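Local coordinates for protein mandelate racemase/muconate lactonizing enzyme (Jannaschia sp., PDB 4J3Z) that probably catalyses an isomerase or lyase reaction of the enolase superfamily, as mandelate racemase and muconate lactonizing enzyme do, on a substrate not yet assigned, at residues 305-318 / 328-342. Sequence-based numbering, arbitrary orientation.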
ATOM      1  N   ALA D 305      -6.813   5.103  19.795  1.00 23.08           N
ATOM      2  CA  ALA D 305      -7.732   4.091  20.318  1.00 22.59           C
ATOM      3  C   ALA D 305      -7.961   4.251  21.820  1.00 22.54           C
ATOM      4  O   ALA D 305      -7.272   5.040  22.477  1.00 22.23           O
ATOM      5  CB  ALA D 305      -7.213   2.693  19.998  1.00 22.00           C
ATOM      6  N   GLN D 306      -8.911   3.478  22.355  1.00 22.91           N
ATOM      7  CA  GLN D 306      -9.296   3.539  23.774  1.00 22.84           C
ATOM      8  C   GLN D 306      -9.214   2.167  24.458  1.00 22.25           C
ATOM      9  O   GLN D 306      -9.211   1.125  23.787  1.00 22.18           O
ATOM     10  CB  GLN D 306     -10.721   4.093  23.909  1.00 23.79           C
ATOM     11  CG  GLN D 306     -10.870   5.562  23.549  1.00 25.54           C
ATOM     12  CD  GLN D 306     -12.307   6.056  23.663  1.00 25.95           C
ATOM     13  OE1 GLN D 306     -13.212   5.525  23.023  1.00 26.76           O
ATOM     14  NE2 GLN D 306     -12.516   7.079  24.475  1.00 25.31           N
ATOM     15  N   LEU D 307      -9.179   2.178  25.794  1.00 21.81           N
ATOM     16  CA  LEU D 307      -9.091   0.950  26.597  1.00 22.36           C
ATOM     17  C   LEU D 307     -10.367   0.625  27.370  1.00 23.26           C
ATOM     18  O   LEU D 307     -10.946   1.498  28.034  1.00 23.53           O
ATOM     19  CB  LEU D 307      -7.935   1.040  27.582  1.00 22.87           C
ATOM     20  CG  LEU D 307      -7.670  -0.228  28.392  1.00 23.18           C
ATOM     21  CD1 LEU D 307      -6.571  -1.048  27.725  1.00 23.55           C
ATOM     22  CD2 LEU D 307      -7.311   0.126  29.829  1.00 22.40           C
ATOM     23  N   ALA D 308     -10.784  -0.639  27.301  1.00 23.43           N
ATOM     24  CA  ALA D 308     -12.000  -1.095  27.976  1.00 23.91           C
ATOM     25  C   ALA D 308     -11.776  -2.434  28.681  1.00 23.23           C
ATOM     26  O   ALA D 308     -12.211  -3.481  28.181  1.00 23.09           O
ATOM     27  CB  ALA D 308     -13.147  -1.201  26.975  1.00 23.86           C
ATOM     28  N   PRO D 309     -11.116  -2.410  29.858  1.00 21.90           N
ATOM     29  CA  PRO D 309     -10.701  -3.673  30.476  1.00 22.36           C
ATOM     30  C   PRO D 309     -11.858  -4.652  30.621  1.00 23.95           C
ATOM     31  O   PRO D 309     -12.902  -4.311  31.196  1.00 24.67           O
ATOM     32  CB  PRO D 309     -10.157  -3.255  31.847  1.00 22.06           C
ATOM     33  CG  PRO D 309      -9.879  -1.801  31.743  1.00 21.55           C
ATOM     34  CD  PRO D 309     -10.808  -1.248  30.705  1.00 21.62           C
ATOM     35  N   HIS D 310     -11.656  -5.847  30.067  1.00 24.02           N
ATOM     36  CA  HIS D 310     -12.603  -6.955  30.095  1.00 23.60           C
ATOM     37  C   HIS D 310     -12.793  -7.520  31.501  1.00 24.34           C
ATOM     38  O   HIS D 310     -11.881  -7.461  32.325  1.00 24.69           O
ATOM     39  CB  HIS D 310     -12.069  -8.045  29.165  1.00 24.23           C
ATOM     40  CG  HIS D 310     -12.854  -9.318  29.192  1.00 24.60           C
ATOM     41  ND1 HIS D 310     -12.535 -10.371  30.022  1.00 24.29           N
ATOM     42  CD2 HIS D 310     -13.931  -9.713  28.475  1.00 24.58           C
ATOM     43  CE1 HIS D 310     -13.387 -11.358  29.820  1.00 24.44           C
ATOM     44  NE2 HIS D 310     -14.240 -10.988  28.882  1.00 24.86           N
ATOM     45  N   LEU D 311     -13.986  -8.057  31.779  1.00 24.92           N
ATOM     46  CA  LEU D 311     -14.228  -8.818  33.013  1.00 24.58           C
ATOM     47  C   LEU D 311     -15.303  -9.893  32.871  1.00 25.28           C
ATOM     48  O   LEU D 311     -16.509  -9.596  32.839  1.00 26.29           O
ATOM     49  CB  LEU D 311     -14.544  -7.910  34.210  1.00 24.06           C
ATOM     50  CG  LEU D 311     -14.788  -8.692  35.522  1.00 24.28           C
ATOM     51  CD1 LEU D 311     -13.502  -9.310  36.079  1.00 23.73           C
ATOM     52  CD2 LEU D 311     -15.488  -7.841  36.570  1.00 23.73           C
ATOM     53  N   TYR D 312     -14.849 -11.138  32.768  1.00 24.85           N
ATOM     54  CA  TYR D 312     -15.701 -12.295  32.987  1.00 26.12           C
ATOM     55  C   TYR D 312     -14.990 -13.234  33.955  1.00 27.47           C
ATOM     56  O   TYR D 312     -14.694 -14.386  33.633  1.00 28.97           O
ATOM     57  CB  TYR D 312     -16.065 -13.003  31.689  1.00 27.81           C
ATOM     58  CG  TYR D 312     -17.178 -14.015  31.876  1.00 30.82           C
ATOM     59  CD1 TYR D 312     -18.458 -13.609  32.256  1.00 31.63           C
ATOM     60  CD2 TYR D 312     -16.950 -15.379  31.675  1.00 32.89           C
ATOM     61  CE1 TYR D 312     -19.476 -14.528  32.437  1.00 32.90           C
ATOM     62  CE2 TYR D 312     -17.965 -16.307  31.851  1.00 33.63           C
ATOM     63  CZ  TYR D 312     -19.224 -15.874  32.233  1.00 34.10           C
ATOM     64  OH  TYR D 312     -20.237 -16.788  32.409  1.00 35.37           O
ATOM     65  N   ALA D 313     -14.724 -12.710  35.146  1.00 26.83           N
ATOM     66  CA  ALA D 313     -13.935 -13.393  36.156  1.00 27.96           C
ATOM     67  C   ALA D 313     -14.240 -12.779  37.525  1.00 26.64           C
ATOM     68  O   ALA D 313     -15.296 -12.165  37.712  1.00 26.66           O
ATOM     69  CB  ALA D 313     -12.448 -13.289  35.820  1.00 28.76           C
ATOM     70  N   GLY D 314     -13.319 -12.930  38.468  1.00 26.02           N
ATOM     71  CA  GLY D 314     -13.567 -12.525  39.853  1.00 26.73           C
ATOM     72  C   GLY D 314     -13.224 -11.103  40.268  1.00 27.18           C
ATOM     73  O   GLY D 314     -12.881 -10.264  39.434  1.00 27.23           O
ATOM     74  N   PRO D 315     -13.303 -10.828  41.581  1.00 27.53           N
ATOM     75  CA  PRO D 315     -13.120  -9.479  42.098  1.00 27.37           C
ATOM     76  C   PRO D 315     -11.648  -9.028  42.176  1.00 28.17           C
ATOM     77  O   PRO D 315     -11.380  -7.841  42.412  1.00 28.07           O
ATOM     78  CB  PRO D 315     -13.737  -9.564  43.490  1.00 26.95           C
ATOM     79  CG  PRO D 315     -13.547 -10.977  43.907  1.00 26.07           C
ATOM     80  CD  PRO D 315     -13.572 -11.806  42.656  1.00 26.87           C
ATOM     81  N   VAL D 316     -10.711  -9.953  41.975  1.00 27.57           N
ATOM     82  CA  VAL D 316      -9.300  -9.581  41.935  1.00 28.06           C
ATOM     83  C   VAL D 316      -8.931  -8.966  40.582  1.00 28.57           C
ATOM     84  O   VAL D 316      -8.417  -7.841  40.539  1.00 30.14           O
ATOM     85  CB  VAL D 316      -8.347 -10.728  42.346  1.00 28.50           C
ATOM     86  CG1 VAL D 316      -6.906 -10.255  42.286  1.00 28.44           C
ATOM     87  CG2 VAL D 316      -8.658 -11.201  43.762  1.00 28.56           C
ATOM     88  N   GLU D 317      -9.207  -9.674  39.486  1.00 26.82           N
ATOM     89  CA  GLU D 317      -9.039  -9.098  38.143  1.00 26.12           C
ATOM     90  C   GLU D 317      -9.853  -7.804  37.968  1.00 27.09           C
ATOM     91  O   GLU D 317      -9.422  -6.893  37.251  1.00 27.60           O
ATOM     92  CB  GLU D 317      -9.403 -10.107  37.047  1.00 25.27           C
ATOM     93  CG  GLU D 317      -9.085  -9.654  35.624  1.00 24.36           C
ATOM     94  CD  GLU D 317      -9.543 -10.648  34.565  1.00 24.44           C
ATOM     95  OE1 GLU D 317     -10.767 -10.803  34.383  1.00 24.61           O
ATOM     96  OE2 GLU D 317      -8.680 -11.275  33.901  1.00 24.11           O
ATOM     97  N   TRP D 318     -11.023  -7.741  38.611  1.00 26.84           N
ATOM     98  CA  TRP D 318     -11.862  -6.537  38.630  1.00 26.26           C
ATOM     99  C   TRP D 318     -11.131  -5.361  39.258  1.00 27.38           C
ATOM    100  O   TRP D 318     -11.036  -4.293  38.649  1.00 27.57           O
ATOM    101  CB  TRP D 318     -13.185  -6.803  39.359  1.00 26.70           C
ATOM    102  CG  TRP D 318     -13.913  -5.561  39.885  1.00 25.88           C
ATOM    103  CD1 TRP D 318     -14.142  -5.239  41.194  1.00 25.06           C
ATOM    104  CD2 TRP D 318     -14.494  -4.502  39.107  1.00 24.88           C
ATOM    105  NE1 TRP D 318     -14.826  -4.051  41.280  1.00 24.74           N
ATOM    106  CE2 TRP D 318     -15.060  -3.579  40.015  1.00 24.33           C
ATOM    107  CE3 TRP D 318     -14.587  -4.243  37.734  1.00 25.04           C
ATOM    108  CZ2 TRP D 318     -15.713  -2.422  39.596  1.00 24.22           C
ATOM    109  CZ3 TRP D 318     -15.241  -3.091  37.317  1.00 25.18           C
ATOM    110  CH2 TRP D 318     -15.793  -2.194  38.247  1.00 24.93           C
ATOM    111  N   CYS D 328      -5.294   5.624  33.128  1.00 27.62           N
ATOM    112  CA  CYS D 328      -5.256   5.816  31.668  1.00 27.80           C
ATOM    113  C   CYS D 328      -6.154   6.963  31.182  1.00 29.95           C
ATOM    114  O   CYS D 328      -7.373   6.942  31.413  1.00 30.91           O
ATOM    115  CB  CYS D 328      -5.635   4.530  30.924  1.00 27.18           C
ATOM    116  SG  CYS D 328      -4.627   3.056  31.253  1.00 26.10           S
ATOM    117  N   PRO D 329      -5.550   7.971  30.511  1.00 28.69           N
ATOM    118  CA  PRO D 329      -6.290   9.062  29.860  1.00 27.54           C
ATOM    119  C   PRO D 329      -7.261   8.580  28.793  1.00 27.55           C
ATOM    120  O   PRO D 329      -8.269   9.251  28.522  1.00 28.52           O
ATOM    121  CB  PRO D 329      -5.177   9.902  29.219  1.00 27.46           C
ATOM    122  CG  PRO D 329      -4.003   9.686  30.127  1.00 27.79           C
ATOM    123  CD  PRO D 329      -4.100   8.243  30.554  1.00 27.49           C
ATOM    124  N   ASN D 330      -6.963   7.424  28.206  1.00 26.57           N
ATOM    125  CA  ASN D 330      -7.745   6.866  27.104  1.00 24.98           C
ATOM    126  C   ASN D 330      -8.759   5.807  27.541  1.00 24.43           C
ATOM    127  O   ASN D 330      -9.312   5.091  26.710  1.00 23.95           O
ATOM    128  CB  ASN D 330      -6.814   6.295  26.026  1.00 24.37           C
ATOM    129  CG  ASN D 330      -5.958   5.154  26.540  1.00 24.05           C
ATOM    130  OD1 ASN D 330      -5.559   5.141  27.701  1.00 23.77           O
ATOM    131  ND2 ASN D 330      -5.674   4.188  25.673  1.00 24.27           N
ATOM    132  N   LEU D 331      -9.006   5.708  28.844  1.00 24.84           N
ATOM    133  CA  LEU D 331     -10.002   4.765  29.345  1.00 24.72           C
ATOM    134  C   LEU D 331     -11.412   5.134  28.889  1.00 24.50           C
ATOM    135  O   LEU D 331     -11.857   6.263  29.083  1.00 23.93           O
ATOM    136  CB  LEU D 331      -9.976   4.697  30.874  1.00 24.71           C
ATOM    137  CG  LEU D 331     -10.908   3.610  31.427  1.00 24.06           C
ATOM    138  CD1 LEU D 331     -10.186   2.270  31.503  1.00 24.06           C
ATOM    139  CD2 LEU D 331     -11.450   4.017  32.779  1.00 23.76           C
ATOM    140  N   LEU D 332     -12.108   4.179  28.281  1.00 25.26           N
ATOM    141  CA  LEU D 332     -13.523   4.361  27.976  1.00 25.85           C
ATOM    142  C   LEU D 332     -14.417   3.855  29.123  1.00 27.31           C
ATOM    143  O   LEU D 332     -15.195   4.630  29.683  1.00 28.63           O
ATOM    144  CB  LEU D 332     -13.883   3.712  26.644  1.00 25.50           C
ATOM    145  CG  LEU D 332     -15.349   3.758  26.219  1.00 25.28           C
ATOM    146  CD1 LEU D 332     -15.826   5.171  25.916  1.00 24.27           C
ATOM    147  CD2 LEU D 332     -15.545   2.839  25.028  1.00 25.04           C
ATOM    148  N   MET D 333     -14.301   2.572  29.474  1.00 26.69           N
ATOM    149  CA  MET D 333     -15.079   1.989  30.583  1.00 27.17           C
ATOM    150  C   MET D 333     -14.590   0.613  31.003  1.00 28.63           C
ATOM    151  O   MET D 333     -14.100  -0.162  30.179  1.00 28.92           O
ATOM    152  CB  MET D 333     -16.578   1.908  30.239  1.00 28.31           C
ATOM    153  CG  MET D 333     -16.905   1.138  28.965  1.00 28.63           C
ATOM    154  SD  MET D 333     -18.619   1.297  28.428  1.00 28.06           S
ATOM    155  CE  MET D 333     -18.531   2.767  27.414  1.00 28.13           C
ATOM    156  N   VAL D 334     -14.727   0.322  32.298  1.00 29.24           N
ATOM    157  CA  VAL D 334     -14.536  -1.025  32.835  1.00 27.83           C
ATOM    158  C   VAL D 334     -15.826  -1.848  32.715  1.00 26.92           C
ATOM    159  O   VAL D 334     -16.909  -1.350  33.000  1.00 26.06           O
ATOM    160  CB  VAL D 334     -14.112  -1.007  34.325  1.00 28.07           C
ATOM    161  CG1 VAL D 334     -12.687  -0.500  34.489  1.00 27.19           C
ATOM    162  CG2 VAL D 334     -15.082  -0.181  35.165  1.00 29.51           C
ATOM    163  N   GLU D 335     -15.691  -3.098  32.269  1.00 27.33           N
ATOM    164  CA  GLU D 335     -16.764  -4.097  32.327  1.00 26.76           C
ATOM    165  C   GLU D 335     -16.927  -4.524  33.767  1.00 27.63           C
ATOM    166  O   GLU D 335     -15.925  -4.797  34.443  1.00 28.33           O
ATOM    167  CB  GLU D 335     -16.386  -5.319  31.490  1.00 25.82           C
ATOM    168  CG  GLU D 335     -17.457  -6.398  31.366  1.00 25.76           C
ATOM    169  CD  GLU D 335     -17.091  -7.464  30.340  1.00 25.86           C
ATOM    170  OE1 GLU D 335     -15.903  -7.850  30.266  1.00 25.39           O
ATOM    171  OE2 GLU D 335     -17.987  -7.916  29.596  1.00 25.25           O
ATOM    172  N   ALA D 336     -18.167  -4.583  34.251  1.00 26.95           N
ATOM    173  CA  ALA D 336     -18.390  -4.965  35.656  1.00 27.44           C
ATOM    174  C   ALA D 336     -19.325  -6.160  35.820  1.00 26.94           C
ATOM    175  O   ALA D 336     -20.205  -6.373  34.995  1.00 28.04           O
ATOM    176  CB  ALA D 336     -18.902  -3.774  36.458  1.00 27.33           C
ATOM    177  N   ILE D 337     -19.105  -6.992  36.795  1.00 26.78           N
ATOM    178  CA  ILE D 337     -20.145  -7.883  37.273  1.00 27.11           C
ATOM    179  C   ILE D 337     -20.366  -7.737  38.785  1.00 27.69           C
ATOM    180  O   ILE D 337     -19.574  -8.168  39.576  1.00 27.11           O
ATOM    181  CB  ILE D 337     -19.888  -9.342  36.939  1.00 26.67           C
ATOM    182  CG1 ILE D 337     -19.064  -9.487  35.703  1.00 25.47           C
ATOM    183  CG2 ILE D 337     -21.182  -9.988  36.621  1.00 27.42           C
ATOM    184  CD1 ILE D 337     -18.843 -10.891  35.252  1.00 24.81           C
ATOM    185  N   GLU D 338     -21.465  -7.126  39.156  1.00 27.54           N
ATOM    186  CA  GLU D 338     -21.700  -6.803  40.528  1.00 28.56           C
ATOM    187  C   GLU D 338     -22.571  -7.746  41.375  1.00 29.10           C
ATOM    188  O   GLU D 338     -23.550  -7.372  41.974  1.00 30.92           O
ATOM    189  CB  GLU D 338     -22.143  -5.387  40.614  1.00 29.51           C
ATOM    190  CG  GLU D 338     -21.184  -4.466  39.962  1.00 29.72           C
ATOM    191  CD  GLU D 338     -20.269  -3.838  40.931  1.00 30.97           C
ATOM    192  OE1 GLU D 338     -20.725  -3.087  41.774  1.00 32.99           O
ATOM    193  OE2 GLU D 338     -19.085  -4.097  40.847  1.00 28.92           O
ATOM    194  N   THR D 339     -22.126  -8.957  41.484  1.00 28.13           N
ATOM    195  CA  THR D 339     -22.839  -9.975  42.245  1.00 27.59           C
ATOM    196  C   THR D 339     -22.486  -9.913  43.732  1.00 27.99           C
ATOM    197  O   THR D 339     -21.452  -9.348  44.096  1.00 28.30           O
ATOM    198  CB  THR D 339     -22.496 -11.390  41.756  1.00 26.70           C
ATOM    199  OG1 THR D 339     -21.182 -11.748  42.216  1.00 26.91           O
ATOM    200  CG2 THR D 339     -22.578 -11.475  40.236  1.00 25.84           C
ATOM    201  N   PRO D 340     -23.350 -10.495  44.598  1.00 26.63           N
ATOM    202  CA  PRO D 340     -23.047 -10.701  46.020  1.00 25.56           C
ATOM    203  C   PRO D 340     -21.756 -11.488  46.280  1.00 26.60           C
ATOM    204  O   PRO D 340     -20.939 -11.085  47.120  1.00 27.36           O
ATOM    205  CB  PRO D 340     -24.254 -11.504  46.518  1.00 25.36           C
ATOM    206  CG  PRO D 340     -25.373 -11.087  45.621  1.00 25.41           C
ATOM    207  CD  PRO D 340     -24.750 -10.842  44.276  1.00 25.37           C
ATOM    208  N   PHE D 341     -21.569 -12.607  45.582  1.00 26.76           N
ATOM    209  CA  PHE D 341     -20.382 -13.430  45.799  1.00 26.86           C
ATOM    210  C   PHE D 341     -19.085 -12.644  45.575  1.00 26.98           C
ATOM    211  O   PHE D 341     -18.136 -12.762  46.358  1.00 27.36           O
ATOM    212  CB  PHE D 341     -20.413 -14.683  44.932  1.00 28.15           C
ATOM    213  CG  PHE D 341     -19.310 -15.661  45.241  1.00 28.73           C
ATOM    214  CD1 PHE D 341     -19.204 -16.234  46.507  1.00 29.06           C
ATOM    215  CD2 PHE D 341     -18.395 -16.024  44.267  1.00 28.25           C
ATOM    216  CE1 PHE D 341     -18.204 -17.152  46.784  1.00 28.42           C
ATOM    217  CE2 PHE D 341     -17.387 -16.936  44.541  1.00 27.81           C
ATOM    218  CZ  PHE D 341     -17.295 -17.499  45.804  1.00 27.93           C
ATOM    219  N   HIS D 342     -19.058 -11.847  44.508  1.00 26.14           N
ATOM    220  CA  HIS D 342     -17.996 -10.876  44.276  1.00 25.55           C
ATOM    221  C   HIS D 342     -17.692 -10.025  45.517  1.00 26.00           C
ATOM    222  O   HIS D 342     -16.528  -9.840  45.866  1.00 26.68           O
ATOM    223  CB  HIS D 342     -18.355  -9.966  43.093  1.00 25.53           C
ATOM    224  CG  HIS D 342     -18.102 -10.582  41.750  1.00 25.55           C
ATOM    225  ND1 HIS D 342     -19.081 -11.233  41.032  1.00 25.72           N
ATOM    226  CD2 HIS D 342     -16.982 -10.636  40.991  1.00 25.94           C
ATOM    227  CE1 HIS D 342     -18.575 -11.672  39.892  1.00 26.02           C
ATOM    228  NE2 HIS D 342     -17.304 -11.317  39.841  1.00 26.69           N
TER
HETATM  229  O   HOH W   1     -13.301  -4.478  33.813  1.00 29.44           O
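Glu-335 reaches from strand 334-336 across the backbone of Pro-309, His-310 and Leu-311. Its CB sits 3.6 Å from Pro-309 O, and its CG packs at the same distance from Leu-311 O. CG is anti to the backbone N (chi1 -175°) and the chain stays extended beyond it, which lays the carboxylate alongside His-310. There OE1 accepts a nearly straight hydrogen bond from Leu-311 N, although the modelled 2.5 Å is too short for the exact length to be trusted. The same OE1 lies over one face of the His-310 imidazole, 3.3 Å from CD2, with the ring and carboxylate planes 71° apart. The other oxygen, OE2, forms a salt bridge with Lys-166.

The Glu-335 backbone is held too: its N donates to Pro-309 O almost along the C=O axis, and a water bridges Pro-309 O and Glu-335 O, donating to both. Further back, Leu-307 N bonds to Asn-330 O and Leu-332 N to Leu-307 O, a single bridge that brings strand 306-307 against the turn 328-331. Trp-318 CZ3 packs 3.6 Å from Val-334 CG2 and also meets Ala-336 CB, while NE1 bonds to Pro-350 O. At the far end His-342 NE2 donates to Ala-313 O at 3.0 Å, in the ring plane and on a carbonyl lone pair, and Thr-339, at the N-cap of helix 340-345, accepts from His-342 N through OG1.

This contact closes the modified TIM barrel, as in other enolase-superfamily C-terminal domains. Strand 306-307 pairs in parallel with 279-280, strand 334-336 pairs in parallel with 125-131, and helix 315-327 makes the crossover between them; near its start, Glu-40 of strand 36-41 accepts from Gly-314 N and Glu-317 N.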